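Local coordinates for protein diaminopimelate decarboxylase (Methanocaldococcus jannaschii, PDB 1TWI) that catalyses the pyridoxal phosphate-dependent decarboxylation of meso-diaminopimelate to L-lysine, the last step of lysine biosynthesis, as a homodimer, at residues Met35-Ile40 and Leu405-Gly410; Val296-Tyr301 and Ile381-Ala386; Gly12-Asp17 and Ile340-Lys345; Leu2-Val7 and Tyr255-Gln260. One frame throughout, in Å; residues are numbered along the deposited sequence.

Interaction 1 of 4, residues Met35-Ile40 and Leu405-Gly410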
loop_
_atom_site.group_PDB
_atom_site.type_symbol
_atom_site.label_atom_id
_atom_site.label_comp_id
_atom_site.label_asym_id
_atom_site.label_seq_id
_atom_site.Cartn_x
_atom_site.Cartn_y
_atom_site.Cartn_z
ATOM N N MET A 35 -18.178 9.436 3.863
ATOM C CA MET A 35 -17.501 10.580 4.429
ATOM C C MET A 35 -18.578 11.510 4.909
ATOM O O MET A 35 -19.455 11.869 4.113
ATOM C CB MET A 35 -16.658 11.294 3.350
ATOM C CG MET A 35 -15.419 10.451 2.920
ATOM S SD MET A 35 -14.193 10.215 4.307
ATOM C CE MET A 35 -13.535 11.811 4.483
ATOM N N SER A 36 -18.506 11.930 6.177
ATOM C CA SER A 36 -19.518 12.863 6.750
ATOM C C SER A 36 -19.085 14.311 6.496
ATOM O O SER A 36 -18.046 14.791 7.019
ATOM C CB SER A 36 -19.662 12.655 8.279
ATOM O OG SER A 36 -20.435 13.715 8.842
ATOM N N GLU A 37 -19.873 15.023 5.693
ATOM C CA GLU A 37 -19.546 16.402 5.396
ATOM C C GLU A 37 -19.611 17.229 6.671
ATOM O O GLU A 37 -18.751 18.071 6.909
ATOM C CB GLU A 37 -20.538 16.969 4.373
ATOM C CG GLU A 37 -20.343 18.469 4.098
ATOM C CD GLU A 37 -21.308 18.913 3.013
ATOM O OE1 GLU A 37 -20.919 18.932 1.837
ATOM O OE2 GLU A 37 -22.476 19.189 3.313
ATOM N N GLU A 38 -20.631 17.013 7.501
ATOM C CA GLU A 38 -20.717 17.804 8.746
ATOM C C GLU A 38 -19.532 17.490 9.694
ATOM O O GLU A 38 -19.032 18.377 10.378
ATOM C CB GLU A 38 -22.067 17.512 9.452
ATOM C CG GLU A 38 -22.308 18.229 10.796
ATOM C CD GLU A 38 -22.390 19.765 10.712
ATOM O OE1 GLU A 38 -22.639 20.340 9.619
ATOM O OE2 GLU A 38 -22.215 20.396 11.783
ATOM N N GLN A 39 -19.103 16.237 9.789
ATOM C CA GLN A 39 -17.969 15.979 10.670
ATOM C C GLN A 39 -16.703 16.777 10.190
ATOM O O GLN A 39 -15.900 17.257 11.015
ATOM C CB GLN A 39 -17.624 14.469 10.697
ATOM C CG GLN A 39 -16.503 14.161 11.685
ATOM C CD GLN A 39 -16.948 14.475 13.120
ATOM O OE1 GLN A 39 -16.456 15.429 13.774
ATOM N NE2 GLN A 39 -17.915 13.717 13.593
ATOM N N ILE A 40 -16.487 16.867 8.867
ATOM C CA ILE A 40 -15.345 17.635 8.368
ATOM C C ILE A 40 -15.523 19.108 8.757
ATOM O O ILE A 40 -14.547 19.778 9.183
ATOM C CB ILE A 40 -15.176 17.513 6.811
ATOM C CG1 ILE A 40 -14.828 16.063 6.442
ATOM C CG2 ILE A 40 -14.039 18.458 6.317
ATOM C CD1 ILE A 40 -14.803 15.757 4.942
ATOM N N LEU A 405 -20.630 10.873 0.066
ATOM C CA LEU A 405 -20.567 11.995 0.989
ATOM C C LEU A 405 -21.988 12.155 1.562
ATOM O O LEU A 405 -22.962 12.244 0.787
ATOM C CB LEU A 405 -20.179 13.301 0.270
ATOM C CG LEU A 405 -20.069 14.530 1.208
ATOM C CD1 LEU A 405 -18.770 14.559 2.020
ATOM C CD2 LEU A 405 -20.193 15.774 0.376
ATOM N N THR A 406 -22.119 12.118 2.897
ATOM C CA THR A 406 -23.421 12.303 3.529
ATOM C C THR A 406 -23.397 13.758 3.923
ATOM O O THR A 406 -22.447 14.231 4.552
ATOM C CB THR A 406 -23.632 11.404 4.791
ATOM O OG1 THR A 406 -22.504 11.541 5.660
ATOM C CG2 THR A 406 -23.837 9.950 4.393
ATOM N N SER A 407 -24.480 14.440 3.585
ATOM C CA SER A 407 -24.600 15.877 3.737
ATOM C C SER A 407 -26.056 16.232 4.065
ATOM O O SER A 407 -26.967 15.418 3.849
ATOM C CB SER A 407 -24.202 16.495 2.384
ATOM O OG SER A 407 -24.646 17.835 2.222
ATOM N N LYS A 408 -26.275 17.410 4.624
ATOM C CA LYS A 408 -27.649 17.811 4.892
ATOM C C LYS A 408 -28.407 17.840 3.547
ATOM O O LYS A 408 -29.628 17.627 3.490
ATOM C CB LYS A 408 -27.665 19.210 5.526
ATOM C CG LYS A 408 -27.366 19.168 6.990
ATOM C CD LYS A 408 -27.074 20.552 7.527
ATOM C CE LYS A 408 -26.986 20.549 9.060
ATOM N NZ LYS A 408 -26.222 19.363 9.539
ATOM N N LYS A 409 -27.682 18.070 2.456
ATOM C CA LYS A 409 -28.300 18.135 1.124
ATOM C C LYS A 409 -28.717 16.806 0.505
ATOM O O LYS A 409 -29.457 16.791 -0.480
ATOM C CB LYS A 409 -27.338 18.807 0.151
ATOM C CG LYS A 409 -26.796 20.138 0.611
ATOM C CD LYS A 409 -27.541 21.236 -0.042
ATOM C CE LYS A 409 -26.891 22.571 0.218
ATOM N NZ LYS A 409 -27.737 23.554 -0.536
ATOM N N GLY A 410 -28.201 15.698 1.038
ATOM C CA GLY A 410 -28.508 14.377 0.495
ATOM C C GLY A 410 -27.247 13.506 0.582
ATOM O O GLY A 410 -26.265 13.936 1.195
HETATM O O HOH W 1 -23.907 18.813 5.545
HETATM O O HOH W 2 -23.261 15.945 6.730
#
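With CG anti to its backbone N (chi1 175°) and an extended chain beyond it, Glu37 reaches across to Ser407, whose OG is likewise anti to its own N (chi1 162°). The two meet where parallel strands 32-36 and 402-407 of the mixed beta-sheet come together, just as the first strand turns into helix 37-58. Ser407 OG donates to Glu37 OE2 at 2.8 Å, coming from above the carboxylate plane, 45° out of it. The same hydroxyl accepts from Lys409 N in an ST turn, so one oxygen joins the helix start to the tight turn that follows strand 402-407. The other carboxylate oxygen, Glu37 OE1, is bonded to His432 of the second subunit, which places this corner at the dimer interface.

The strands themselves are joined by two backbone bonds, Thr406 N to Met35 O and Glu37 N to Thr406 O, each 2.9 Å long. Ser36 is the N-cap of the helix: its OG accepts from Gln39 N at 3.0 Å, and Asp17 bonds both this hydroxyl and that of Thr406, tying the neighbouring strand ends to a third part of the chain. Leu405 lies obliquely against Glu37, its CD1 3.8 Å from Glu37 CB and its CD2 3.6 Å from Glu37 OE1. At the more open side Glu38 OE1 and Lys408 NZ make only a long salt bridge of 3.7 Å. Two waters fill in the polar links: one accepts from Glu38 N and donates to Thr406 O, while the other accepts from Lys408 N and donates to Glu37 OE2 at 2.7 Å.

Interaction 2 of 4, residues Val296-Tyr301 and Ile381-Ala386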
loop_
_atom_site.group_PDB
_atom_site.type_symbol
_atom_site.label_atom_id
_atom_site.label_comp_id
_atom_site.label_asym_id
_atom_site.label_seq_id
_atom_site.Cartn_x
_atom_site.Cartn_y
_atom_site.Cartn_z
ATOM N N VAL A 296 -9.796 15.132 8.661
ATOM C CA VAL A 296 -10.682 14.202 7.992
ATOM C C VAL A 296 -10.858 12.791 8.524
ATOM O O VAL A 296 -11.825 12.137 8.167
ATOM C CB VAL A 296 -10.310 14.112 6.457
ATOM C CG1 VAL A 296 -10.409 15.530 5.819
ATOM C CG2 VAL A 296 -8.834 13.559 6.262
ATOM N N ALA A 297 -9.948 12.316 9.372
ATOM C CA ALA A 297 -10.036 10.939 9.802
ATOM C C ALA A 297 -11.358 10.526 10.409
ATOM O O ALA A 297 -11.926 9.512 9.996
ATOM C CB ALA A 297 -8.875 10.608 10.837
ATOM N N THR A 298 -11.824 11.288 11.402
ATOM C CA THR A 298 -13.069 10.918 12.104
ATOM C C THR A 298 -14.331 11.096 11.245
ATOM O O THR A 298 -15.411 10.724 11.670
ATOM C CB THR A 298 -13.258 11.775 13.404
ATOM O OG1 THR A 298 -13.274 13.146 13.067
ATOM C CG2 THR A 298 -12.115 11.517 14.388
ATOM N N ALA A 299 -14.202 11.696 10.055
ATOM C CA ALA A 299 -15.363 11.875 9.193
ATOM C C ALA A 299 -15.607 10.631 8.297
ATOM O O ALA A 299 -16.669 10.524 7.658
ATOM C CB ALA A 299 -15.166 13.128 8.270
ATOM N N GLY A 300 -14.649 9.719 8.262
ATOM C CA GLY A 300 -14.763 8.545 7.371
ATOM C C GLY A 300 -15.078 7.209 7.998
ATOM O O GLY A 300 -14.521 6.864 9.052
ATOM N N TYR A 301 -15.993 6.459 7.378
ATOM C CA TYR A 301 -16.367 5.138 7.888
ATOM C C TYR A 301 -16.297 4.213 6.700
ATOM O O TYR A 301 -16.654 4.623 5.616
ATOM C CB TYR A 301 -17.810 5.150 8.424
ATOM C CG TYR A 301 -17.940 6.159 9.569
ATOM C CD1 TYR A 301 -18.077 7.514 9.287
ATOM C CD2 TYR A 301 -17.814 5.755 10.933
ATOM C CE1 TYR A 301 -18.074 8.466 10.286
ATOM C CE2 TYR A 301 -17.828 6.718 11.981
ATOM C CZ TYR A 301 -17.952 8.069 11.631
ATOM O OH TYR A 301 -17.896 9.074 12.577
ATOM N N ILE A 381 -16.130 0.216 9.938
ATOM C CA ILE A 381 -14.793 0.385 10.499
ATOM C C ILE A 381 -14.664 1.886 10.599
ATOM O O ILE A 381 -14.718 2.623 9.591
ATOM C CB ILE A 381 -13.731 -0.197 9.524
ATOM C CG1 ILE A 381 -13.985 -1.713 9.345
ATOM C CG2 ILE A 381 -12.281 0.028 10.095
ATOM C CD1 ILE A 381 -13.327 -2.278 7.961
ATOM N N PHE A 382 -14.472 2.359 11.825
ATOM C CA PHE A 382 -14.377 3.794 12.088
ATOM C C PHE A 382 -13.062 4.481 11.764
ATOM O O PHE A 382 -12.014 3.863 11.743
ATOM C CB PHE A 382 -14.587 4.088 13.580
ATOM C CG PHE A 382 -16.034 4.062 14.032
ATOM C CD1 PHE A 382 -16.929 3.116 13.505
ATOM C CD2 PHE A 382 -16.467 4.926 15.026
ATOM C CE1 PHE A 382 -18.242 3.038 13.994
ATOM C CE2 PHE A 382 -17.792 4.871 15.542
ATOM C CZ PHE A 382 -18.667 3.921 15.019
ATOM N N ASP A 383 -13.168 5.789 11.546
ATOM C CA ASP A 383 -12.022 6.673 11.460
ATOM C C ASP A 383 -11.077 6.323 10.304
ATOM O O ASP A 383 -9.873 6.191 10.484
ATOM C CB ASP A 383 -11.305 6.590 12.815
ATOM C CG ASP A 383 -12.218 6.989 13.980
ATOM O OD1 ASP A 383 -12.917 8.024 13.840
ATOM O OD2 ASP A 383 -12.259 6.293 15.025
ATOM N N VAL A 384 -11.645 6.191 9.124
ATOM C CA VAL A 384 -10.840 5.861 7.956
ATOM C C VAL A 384 -10.827 7.025 6.962
ATOM O O VAL A 384 -10.533 6.832 5.767
ATOM C CB VAL A 384 -11.426 4.648 7.266
ATOM C CG1 VAL A 384 -11.203 3.357 8.103
ATOM C CG2 VAL A 384 -12.979 4.897 7.001
ATOM N N GLY A 385 -11.208 8.229 7.409
ATOM C CA GLY A 385 -11.191 9.368 6.471
ATOM C C GLY A 385 -9.807 9.845 6.008
ATOM O O GLY A 385 -9.684 10.544 5.006
ATOM N N ALA A 386 -8.772 9.467 6.750
ATOM C CA ALA A 386 -7.381 9.869 6.465
ATOM C C ALA A 386 -6.514 8.627 6.240
ATOM O O ALA A 386 -6.611 7.680 7.000
ATOM C CB ALA A 386 -6.808 10.688 7.674
#
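At this buried junction between the barrel and the beta domain, beside the active site, the chain passes from the parallel barrel strand 286-289, by way of helix 293-296, to strand 300-311 of the mixed beta-sheet. Arg293, the first residue of that helix, binds pyridoxal phosphate. Gly300 and Tyr301 meet Phe382 of strand 378-382 and the residues that follow it, which lead to Tyr387, another cofactor ligand.

Neither Gly300 nor Gly385 has a side chain, and the backbones pack directly on each other, with Gly300 CA 3.6 Å from Gly385 N. Ala297 O takes two N-H groups, one from Gly300 in its own segment and one from Gly385 N at 3.0 Å, the latter in the carbonyl plane on a lone pair. Gly300 O accepts from Val384 N, which stands above the carbonyl plane, 53° out of it. Val384 CG2 also presses on that oxygen.

Tyr301 and Phe382 form a T-shaped pair: the edge of the tyrosine, led by CE2, points into the face of the phenylalanine over its centre, with the planes at 79° and the centroids 5.0 Å apart. In both residues CG lies beside the backbone N. Phe14 and His338 add further aromatic neighbours to Phe382. Asp383 sends OD2 to a salt bridge with Lys257, while its OD1 lies 3.4 Å from Thr298 CA. Nearer the cofactor three methyls meet: Ala386 CB touches both Ala297 CB and Val296 CG2, each at 3.8 Å.

Interaction 3 of 4, residues Gly12-Asp17 and Ile340-Lys345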
loop_
_atom_site.group_PDB
_atom_site.type_symbol
_atom_site.label_atom_id
_atom_site.label_comp_id
_atom_site.label_asym_id
_atom_site.label_seq_id
_atom_site.Cartn_x
_atom_site.Cartn_y
_atom_site.Cartn_z
ATOM N N GLY A 12 -32.016 0.624 17.007
ATOM C CA GLY A 12 -31.221 -0.578 16.812
ATOM C C GLY A 12 -30.362 -0.653 15.549
ATOM O O GLY A 12 -29.918 -1.749 15.198
ATOM N N ARG A 13 -30.178 0.474 14.871
ATOM C CA ARG A 13 -29.350 0.549 13.668
ATOM C C ARG A 13 -28.375 1.711 13.726
ATOM O O ARG A 13 -28.603 2.722 14.415
ATOM C CB ARG A 13 -30.218 0.677 12.401
ATOM C CG ARG A 13 -31.109 -0.525 12.221
ATOM C CD ARG A 13 -32.325 -0.205 11.361
ATOM N NE ARG A 13 -32.006 -0.102 9.930
ATOM C CZ ARG A 13 -31.901 -1.128 9.070
ATOM N NH1 ARG A 13 -32.086 -2.386 9.477
ATOM N NH2 ARG A 13 -31.642 -0.886 7.789
ATOM N N PHE A 14 -27.283 1.580 12.972
ATOM C CA PHE A 14 -26.266 2.641 12.940
ATOM C C PHE A 14 -26.601 3.703 11.887
ATOM O O PHE A 14 -26.944 3.378 10.740
ATOM C CB PHE A 14 -24.894 1.993 12.631
ATOM C CG PHE A 14 -23.715 2.967 12.617
ATOM C CD1 PHE A 14 -23.419 3.734 13.729
ATOM C CD2 PHE A 14 -22.849 3.022 11.511
ATOM C CE1 PHE A 14 -22.231 4.568 13.763
ATOM C CE2 PHE A 14 -21.680 3.843 11.527
ATOM C CZ PHE A 14 -21.384 4.612 12.666
ATOM N N PHE A 15 -26.444 4.974 12.260
ATOM C CA PHE A 15 -26.697 6.121 11.360
ATOM C C PHE A 15 -25.483 7.051 11.227
ATOM O O PHE A 15 -24.756 7.240 12.209
ATOM C CB PHE A 15 -27.894 6.974 11.871
ATOM C CG PHE A 15 -29.272 6.307 11.605
ATOM C CD1 PHE A 15 -29.695 5.223 12.371
ATOM C CD2 PHE A 15 -30.084 6.756 10.582
ATOM C CE1 PHE A 15 -30.936 4.591 12.117
ATOM C CE2 PHE A 15 -31.345 6.143 10.302
ATOM C CZ PHE A 15 -31.767 5.067 11.068
ATOM N N ILE A 16 -25.278 7.641 10.040
ATOM C CA ILE A 16 -24.183 8.613 9.829
ATOM C C ILE A 16 -24.883 9.819 9.254
ATOM O O ILE A 16 -25.509 9.713 8.185
ATOM C CB ILE A 16 -23.108 8.108 8.793
ATOM C CG1 ILE A 16 -22.494 6.787 9.312
ATOM C CG2 ILE A 16 -22.034 9.272 8.547
ATOM C CD1 ILE A 16 -21.852 5.905 8.259
ATOM N N ASP A 17 -24.814 10.951 9.957
ATOM C CA ASP A 17 -25.502 12.159 9.516
ATOM C C ASP A 17 -26.993 11.950 9.289
ATOM O O ASP A 17 -27.601 12.610 8.427
ATOM C CB ASP A 17 -24.897 12.710 8.239
ATOM C CG ASP A 17 -23.579 13.391 8.492
ATOM O OD1 ASP A 17 -23.438 14.056 9.543
ATOM O OD2 ASP A 17 -22.688 13.287 7.631
ATOM N N ILE A 340 -17.811 -1.950 14.517
ATOM C CA ILE A 340 -19.101 -2.377 15.062
ATOM C C ILE A 340 -19.960 -3.054 13.979
ATOM O O ILE A 340 -19.699 -2.967 12.765
ATOM C CB ILE A 340 -19.974 -1.185 15.541
ATOM C CG1 ILE A 340 -20.372 -0.337 14.318
ATOM C CG2 ILE A 340 -19.202 -0.286 16.599
ATOM C CD1 ILE A 340 -21.249 0.886 14.707
ATOM N N ASN A 341 -21.004 -3.727 14.445
ATOM C CA ASN A 341 -21.983 -4.302 13.550
ATOM C C ASN A 341 -22.925 -3.109 13.380
ATOM O O ASN A 341 -23.221 -2.407 14.348
ATOM C CB ASN A 341 -22.751 -5.424 14.244
ATOM C CG ASN A 341 -23.575 -6.255 13.271
ATOM O OD1 ASN A 341 -24.154 -5.720 12.299
ATOM N ND2 ASN A 341 -23.646 -7.561 13.530
ATOM N N CYS A 342 -23.385 -2.846 12.169
ATOM C CA CYS A 342 -24.345 -1.753 11.980
ATOM C C CYS A 342 -25.715 -2.073 12.559
ATOM O O CYS A 342 -26.551 -1.192 12.632
ATOM C CB CYS A 342 -24.537 -1.445 10.487
ATOM S SG CYS A 342 -23.074 -0.532 9.828
ATOM N N LYS A 343 -25.944 -3.329 12.953
ATOM C CA LYS A 343 -27.240 -3.734 13.512
ATOM C C LYS A 343 -27.061 -4.169 14.953
ATOM O O LYS A 343 -26.232 -5.028 15.227
ATOM C CB LYS A 343 -27.828 -4.929 12.743
ATOM C CG LYS A 343 -29.251 -5.388 13.216
ATOM C CD LYS A 343 -30.378 -4.338 12.942
ATOM C CE LYS A 343 -31.723 -4.706 13.676
ATOM N NZ LYS A 343 -31.589 -4.442 15.164
ATOM N N VAL A 344 -27.856 -3.595 15.855
ATOM C CA VAL A 344 -27.804 -3.974 17.264
ATOM C C VAL A 344 -28.488 -5.333 17.366
ATOM O O VAL A 344 -29.536 -5.579 16.707
ATOM C CB VAL A 344 -28.592 -2.970 18.115
ATOM C CG1 VAL A 344 -28.912 -3.575 19.496
ATOM C CG2 VAL A 344 -27.776 -1.698 18.230
ATOM N N LYS A 345 -27.888 -6.235 18.145
ATOM C CA LYS A 345 -28.438 -7.581 18.316
ATOM C C LYS A 345 -28.656 -7.832 19.838
ATOM O O LYS A 345 -28.200 -7.056 20.678
ATOM C CB LYS A 345 -27.427 -8.608 17.797
ATOM C CG LYS A 345 -26.992 -8.455 16.306
ATOM C CD LYS A 345 -28.183 -8.684 15.344
ATOM C CE LYS A 345 -27.684 -8.838 13.844
ATOM N NZ LYS A 345 -26.771 -10.033 13.604
#
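Gly12 O is gripped by two donors from opposite faces of its carbonyl plane: Val344 N at 2.8 Å, in a nearly straight bond (170° at the hydrogen), and Lys343 NZ at 3.2 Å. Bends at chi2 and chi4 fold the lysine chain back, and the ammonium also bonds Val344 O on a lone pair, so it bridges carbonyls of both segments. The next link is Phe14 N to Cys342 O, 2.9 Å.

Phe14 carries the apolar half. Its CG is anti to the backbone N (chi1 -178°), and one face of the ring receives Ile340 CD1, 3.8 Å from the centroid and shifted toward the rim, a CH-pi contact in which the side chains cross at about a right angle. Cys342 SG approaches the same ring obliquely, 3.9 Å from Phe14 CD2. Phe382 of strand 378-382, the neighbour of 339-341 in the mixed sheet, meets this ring as well. Arg13 CG rests against Lys343 CD, while its guanidinium forms a salt bridge with Asp20. An Asx turn, Asn341 OD1 accepting from Lys343 N, shapes the chain here.

Through a single backbone bridge, Arg13 with Lys343, the central strand of the N-terminal three-stranded antiparallel sheet is fastened to the chain just beyond edge strand 339-341 of the mixed sheet.

Interaction 4 of 4, residues Leu2-Val7 and Tyr255-Gln260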
loop_
_atom_site.group_PDB
_atom_site.type_symbol
_atom_site.label_atom_id
_atom_site.label_comp_id
_atom_site.label_asym_id
_atom_site.label_seq_id
_atom_site.Cartn_x
_atom_site.Cartn_y
_atom_site.Cartn_z
ATOM N N LEU A 2 -16.185 8.878 20.873
ATOM C CA LEU A 2 -15.274 10.057 20.988
ATOM C C LEU A 2 -14.764 10.413 19.591
ATOM O O LEU A 2 -14.128 9.561 18.960
ATOM C CB LEU A 2 -14.031 9.727 21.826
ATOM C CG LEU A 2 -13.328 10.765 22.729
ATOM C CD1 LEU A 2 -11.832 10.329 22.923
ATOM C CD2 LEU A 2 -13.437 12.205 22.220
ATOM N N GLY A 3 -14.993 11.656 19.171
ATOM C CA GLY A 3 -14.574 12.144 17.866
ATOM C C GLY A 3 -15.600 11.900 16.747
ATOM O O GLY A 3 -15.563 12.562 15.698
ATOM N N ASN A 4 -16.548 10.984 16.963
ATOM C CA ASN A 4 -17.515 10.667 15.878
ATOM C C ASN A 4 -18.793 11.389 16.245
ATOM O O ASN A 4 -19.766 10.831 16.777
ATOM C CB ASN A 4 -17.669 9.163 15.795
ATOM C CG ASN A 4 -16.305 8.476 15.603
ATOM O OD1 ASN A 4 -15.667 8.590 14.504
ATOM N ND2 ASN A 4 -15.835 7.797 16.642
ATOM N N ASP A 5 -18.761 12.675 15.982
ATOM C CA ASP A 5 -19.855 13.548 16.410
ATOM C C ASP A 5 -21.167 13.492 15.671
ATOM O O ASP A 5 -22.191 14.031 16.158
ATOM C CB ASP A 5 -19.346 15.000 16.416
ATOM C CG ASP A 5 -18.076 15.157 17.238
ATOM O OD1 ASP A 5 -18.160 14.894 18.480
ATOM O OD2 ASP A 5 -17.015 15.522 16.638
ATOM N N THR A 6 -21.169 12.850 14.506
ATOM C CA THR A 6 -22.379 12.859 13.717
ATOM C C THR A 6 -22.990 11.519 13.484
ATOM O O THR A 6 -23.880 11.395 12.613
ATOM C CB THR A 6 -22.111 13.517 12.349
ATOM O OG1 THR A 6 -21.260 12.648 11.572
ATOM C CG2 THR A 6 -21.404 14.874 12.534
ATOM N N VAL A 7 -22.561 10.515 14.239
ATOM C CA VAL A 7 -23.114 9.182 14.063
ATOM C C VAL A 7 -23.915 8.804 15.267
ATOM O O VAL A 7 -23.742 9.390 16.329
ATOM C CB VAL A 7 -22.018 8.099 13.836
ATOM C CG1 VAL A 7 -21.100 8.531 12.647
ATOM C CG2 VAL A 7 -21.192 7.881 15.113
ATOM N N TYR A 255 -8.495 7.154 17.841
ATOM C CA TYR A 255 -8.802 5.862 17.288
ATOM C C TYR A 255 -9.380 4.992 18.419
ATOM O O TYR A 255 -10.326 4.261 18.184
ATOM C CB TYR A 255 -7.553 5.188 16.725
ATOM C CG TYR A 255 -7.140 5.788 15.404
ATOM C CD1 TYR A 255 -7.908 5.593 14.233
ATOM C CD2 TYR A 255 -6.003 6.587 15.337
ATOM C CE1 TYR A 255 -7.523 6.197 13.002
ATOM C CE2 TYR A 255 -5.617 7.214 14.117
ATOM C CZ TYR A 255 -6.379 7.003 12.964
ATOM O OH TYR A 255 -5.950 7.580 11.776
ATOM N N TYR A 256 -8.753 5.044 19.600
ATOM C CA TYR A 256 -9.222 4.358 20.805
ATOM C C TYR A 256 -10.276 5.311 21.382
ATOM O O TYR A 256 -10.061 6.508 21.395
ATOM C CB TYR A 256 -8.067 4.170 21.803
ATOM C CG TYR A 256 -7.278 2.925 21.485
ATOM C CD1 TYR A 256 -7.788 1.669 21.776
ATOM C CD2 TYR A 256 -6.033 3.010 20.848
ATOM C CE1 TYR A 256 -7.069 0.533 21.443
ATOM C CE2 TYR A 256 -5.307 1.873 20.511
ATOM C CZ TYR A 256 -5.824 0.658 20.812
ATOM O OH TYR A 256 -5.086 -0.450 20.513
ATOM N N LYS A 257 -11.409 4.785 21.825
ATOM C CA LYS A 257 -12.500 5.604 22.326
ATOM C C LYS A 257 -12.664 5.722 23.860
ATOM O O LYS A 257 -13.557 6.444 24.342
ATOM C CB LYS A 257 -13.795 5.065 21.751
ATOM C CG LYS A 257 -13.722 4.753 20.227
ATOM C CD LYS A 257 -13.602 6.085 19.481
ATOM C CE LYS A 257 -13.578 5.886 17.956
ATOM N NZ LYS A 257 -13.113 7.177 17.384
ATOM N N ASP A 258 -11.795 5.054 24.605
ATOM C CA ASP A 258 -11.853 5.028 26.084
ATOM C C ASP A 258 -11.086 6.153 26.812
ATOM O O ASP A 258 -11.332 6.421 28.001
ATOM C CB ASP A 258 -11.352 3.666 26.551
ATOM C CG ASP A 258 -9.860 3.463 26.250
ATOM O OD1 ASP A 258 -9.389 3.808 25.129
ATOM O OD2 ASP A 258 -9.145 2.958 27.147
ATOM N N LYS A 259 -10.187 6.844 26.128
ATOM C CA LYS A 259 -9.438 7.911 26.800
ATOM C C LYS A 259 -9.447 9.270 26.087
ATOM O O LYS A 259 -9.346 9.347 24.853
ATOM C CB LYS A 259 -7.969 7.479 27.007
ATOM C CG LYS A 259 -7.728 6.490 28.174
ATOM C CD LYS A 259 -6.205 6.376 28.467
ATOM C CE LYS A 259 -5.764 4.936 28.829
ATOM N NZ LYS A 259 -4.288 4.686 28.568
ATOM N N GLN A 260 -9.565 10.347 26.846
ATOM C CA GLN A 260 -9.548 11.645 26.211
ATOM C C GLN A 260 -8.132 11.926 25.755
ATOM O O GLN A 260 -7.164 11.452 26.342
ATOM C CB GLN A 260 -9.970 12.756 27.170
ATOM C CG GLN A 260 -11.450 12.985 27.212
ATOM C CD GLN A 260 -11.774 14.354 27.751
ATOM O OE1 GLN A 260 -10.975 14.942 28.504
ATOM N NE2 GLN A 260 -12.935 14.881 27.376
HETATM O O HOH W 3 -15.874 7.292 23.386
#
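Neither Leu2-Val7 nor Tyr255-Gln260 has regular secondary structure, and the backbones come closest at Leu2 and Lys257, with CA atoms 5.4 Å apart. Across this gap Lys257 does most of the work. Its CG stands beside the backbone N (chi1 -46°), the chain bends at chi2, and its far end then runs out straight toward the N-terminal tail. There Lys257 NZ donates to Leu2 O at 3.0 Å, nearly in line with the carbonyl bond (C=O to donor angle 168°).

That ammonium has other partners: it makes a hydrogen bond to Pro254 O, besides its salt bridge to Asp383. It is therefore held by a carboxylate and two carbonyls, drawn from three separate parts of the chain. The side chain of Asn4 crosses that of Lys257 at about a right angle.

A water makes a second link between the backbones, accepting from Leu2 N at 3.0 Å and donating to Lys257 O at 2.6 Å. Leu2 is thus bound through both its backbone N and its C=O. Its side chain points toward the other loop, where Leu2 CD1 rests 3.3 Å from Lys259 O, and the side chain also packs on Pro254. Tyr255, in the same loop as Lys257, bonds Arg293 of the active site through its hydroxyl.

The directed bonds of this contact are polar, and it lies at the surface. The carboxylate of Asp383 probably helps to keep Lys257 protonated, which would strengthen its hold on Leu2 O.

Interactions 1, 2 and 3 all reach the mixed sheet of the beta domain: strand 32-36 lies between 402-407 and 300-311, and the latter pairs with 378-382, whose other neighbour is 339-341. Interaction 4 joins the N-terminal tail to a loop of the barrel domain. The centres of interactions 2 and 4 lie about 11 Å apart. Those of interactions 1 and 2 are about 12 Å apart, and those of interactions 1 and 3 about 18 Å. Along the chain interaction 4 closes before interaction 2 opens, while interaction 3 crosses interactions 1, 2 and 4. The N-terminal residues thus touch both domains, beside the junction that leads to the cofactor.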